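PDB 3PXV: nitroreductase from Desulfitobacterium hafniense, which binds FMN and probably acts as a flavin-dependent oxidoreductase of the nitroreductase family. Local coordinates for residues Trp48-Val53 / Cys95-Pro100. Sequence-based numbering, arbitrary orientation.
Sequences WRVIVV and CMIVVP
The ring of P100 meets R49 and I51 with its CG and CD atoms: R49 CB lies 3.9 Å from P100 CG, and I51 CD1 sits 4.0 Å from P100 CD. Lacking an N-H, proline cannot give a backbone bond to R49 O; its CD packs against this oxygen instead (P100 CD to R49 O, 3.4 Å), while F156 adds to the packing around the ring. The W48 indole leads away from the strand pair, and W48 CB meets V99 CG1 at 3.9 Å; L116 of helix 106-126 touches the tryptophan. The guanidinium of R49 turns back onto the preceding residue, ahead of strand 50-53: NH1 binds W48 O at 2.7 Å, the acceptor almost in the guanidinium plane but the donor 47° out of the carbonyl plane. A bend at chi2 (-67°) turns the arginine CD. From this end an antiparallel ladder runs on to V53 and M96, joining the outermost strand within this chain to its neighbour in the central sheet of the nitroreductase fold. I51 and V98 exchange two backbone hydrogen bonds, as do V53 and M96, with V53 N to M96 O at 2.7 Å; R49 N reaches P100 O only weakly. V52 and I97 form the intervening non-hydrogen-bonded pair. Beta-branched V and I, with two carbons on CB, suit an extended backbone. On one face V50 CG1 meets I97 CG2 and V52 CG2 meets I97 CG1; V50 packs on helix 26-36, I97 on helices 26-36 and 106-126. On the other, V53 CG2 lies 3.9 Å from V98 CG2, and V53 CB packs on CG of selenomethionine M96. Along its other edge, strand 50-53 pairs in parallel with a strand of the second subunit.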
loop_
_atom_site.group_PDB
_atom_site.type_symbol
_atom_site.label_atom_id
_atom_site.label_comp_id
_atom_site.label_asym_id
_atom_site.label_seq_id
_atom_site.Cartn_x
_atom_site.Cartn_y
_atom_site.Cartn_z
ATOM N N TRP B 48 3.247 -3.273 -12.129
ATOM C CA TRP B 48 3.396 -4.468 -11.352
ATOM C C TRP B 48 2.819 -5.670 -12.060
ATOM O O TRP B 48 2.310 -5.526 -13.164
ATOM C CB TRP B 48 2.737 -4.303 -9.995
ATOM C CG TRP B 48 1.466 -3.474 -9.879
ATOM C CD1 TRP B 48 1.358 -2.326 -9.201
ATOM C CD2 TRP B 48 0.136 -3.789 -10.337
ATOM N NE1 TRP B 48 0.069 -1.869 -9.225
ATOM C CE2 TRP B 48 -0.707 -2.759 -9.904
ATOM C CE3 TRP B 48 -0.421 -4.837 -11.061
ATOM C CZ2 TRP B 48 -2.076 -2.730 -10.191
ATOM C CZ3 TRP B 48 -1.780 -4.807 -11.346
ATOM C CH2 TRP B 48 -2.590 -3.765 -10.907
ATOM N N ARG B 49 2.982 -6.855 -11.468
ATOM C CA ARG B 49 2.328 -8.082 -11.949
ATOM C C ARG B 49 1.955 -8.889 -10.710
ATOM O O ARG B 49 2.565 -8.713 -9.655
ATOM C CB ARG B 49 3.228 -8.956 -12.830
ATOM C CG ARG B 49 3.676 -8.365 -14.143
ATOM C CD ARG B 49 2.531 -8.161 -15.134
ATOM N NE ARG B 49 3.066 -7.654 -16.402
ATOM C CZ ARG B 49 3.438 -6.388 -16.635
ATOM N NH1 ARG B 49 3.344 -5.460 -15.694
ATOM N NH2 ARG B 49 3.926 -6.050 -17.827
ATOM N N VAL B 50 0.982 -9.788 -10.854
ATOM C CA VAL B 50 0.516 -10.614 -9.740
ATOM C C VAL B 50 0.818 -12.072 -10.104
ATOM O O VAL B 50 0.081 -12.690 -10.887
ATOM C CB VAL B 50 -0.986 -10.368 -9.471
ATOM C CG1 VAL B 50 -1.550 -11.312 -8.413
ATOM C CG2 VAL B 50 -1.189 -8.930 -9.076
ATOM N N ILE B 51 1.919 -12.600 -9.555
ATOM C CA ILE B 51 2.365 -13.946 -9.839
ATOM C C ILE B 51 2.021 -14.849 -8.655
ATOM O O ILE B 51 2.637 -14.744 -7.597
ATOM C CB ILE B 51 3.895 -13.955 -10.120
ATOM C CG1 ILE B 51 4.225 -13.004 -11.265
ATOM C CG2 ILE B 51 4.393 -15.368 -10.465
ATOM C CD1 ILE B 51 5.672 -12.841 -11.497
ATOM N N VAL B 52 1.035 -15.728 -8.835
ATOM C CA VAL B 52 0.597 -16.651 -7.774
ATOM C C VAL B 52 1.463 -17.887 -7.858
ATOM O O VAL B 52 1.291 -18.701 -8.761
ATOM C CB VAL B 52 -0.908 -17.079 -7.920
ATOM C CG1 VAL B 52 -1.258 -18.131 -6.880
ATOM C CG2 VAL B 52 -1.845 -15.883 -7.773
ATOM N N VAL B 53 2.382 -18.031 -6.913
ATOM C CA VAL B 53 3.330 -19.119 -6.924
ATOM C C VAL B 53 2.877 -20.246 -6.014
ATOM O O VAL B 53 2.616 -20.021 -4.856
ATOM C CB VAL B 53 4.738 -18.639 -6.487
ATOM C CG1 VAL B 53 5.744 -19.770 -6.627
ATOM C CG2 VAL B 53 5.169 -17.463 -7.319
ATOM N N CYS B 95 2.385 -21.420 -0.552
ATOM C CA CYS B 95 2.259 -20.573 -1.741
ATOM C C CYS B 95 2.423 -19.115 -1.384
ATOM O O CYS B 95 2.340 -18.734 -0.228
ATOM C CB CYS B 95 0.907 -20.751 -2.433
ATOM S SG CYS B 95 -0.424 -20.011 -1.544
HETATM N N MSE B 96 2.646 -18.298 -2.396
HETATM C CA MSE B 96 2.832 -16.876 -2.184
HETATM C C MSE B 96 2.541 -16.135 -3.462
HETATM O O MSE B 96 2.560 -16.695 -4.541
HETATM C CB MSE B 96 4.285 -16.558 -1.741
HETATM C CG MSE B 96 5.370 -16.858 -2.777
HETATM SE SE MSE B 96 7.118 -16.382 -2.140
HETATM C CE MSE B 96 8.163 -17.080 -3.623
ATOM N N ILE B 97 2.251 -14.860 -3.316
ATOM C CA ILE B 97 2.077 -14.010 -4.459
ATOM C C ILE B 97 3.283 -13.115 -4.469
ATOM O O ILE B 97 3.566 -12.445 -3.469
ATOM C CB ILE B 97 0.812 -13.202 -4.374
ATOM C CG1 ILE B 97 -0.378 -14.146 -4.587
ATOM C CG2 ILE B 97 0.851 -12.093 -5.409
ATOM C CD1 ILE B 97 -1.744 -13.487 -4.460
ATOM N N VAL B 98 4.022 -13.160 -5.572
ATOM C CA VAL B 98 5.203 -12.325 -5.786
ATOM C C VAL B 98 4.792 -11.151 -6.647
ATOM O O VAL B 98 4.148 -11.353 -7.666
ATOM C CB VAL B 98 6.330 -13.128 -6.477
ATOM C CG1 VAL B 98 7.545 -12.239 -6.755
ATOM C CG2 VAL B 98 6.711 -14.351 -5.576
ATOM N N VAL B 99 5.139 -9.928 -6.219
ATOM C CA VAL B 99 4.800 -8.702 -6.940
ATOM C C VAL B 99 6.051 -8.007 -7.454
ATOM O O VAL B 99 6.711 -7.274 -6.729
ATOM C CB VAL B 99 3.980 -7.713 -6.091
ATOM C CG1 VAL B 99 3.531 -6.540 -6.958
ATOM C CG2 VAL B 99 2.778 -8.379 -5.524
ATOM N N PRO B 100 6.431 -8.298 -8.700
ATOM C CA PRO B 100 7.574 -7.602 -9.259
ATOM C C PRO B 100 7.162 -6.199 -9.708
ATOM O O PRO B 100 5.986 -5.931 -9.928
ATOM C CB PRO B 100 7.933 -8.469 -10.472
ATOM C CG PRO B 100 6.632 -8.991 -10.911
ATOM C CD PRO B 100 5.927 -9.325 -9.626
#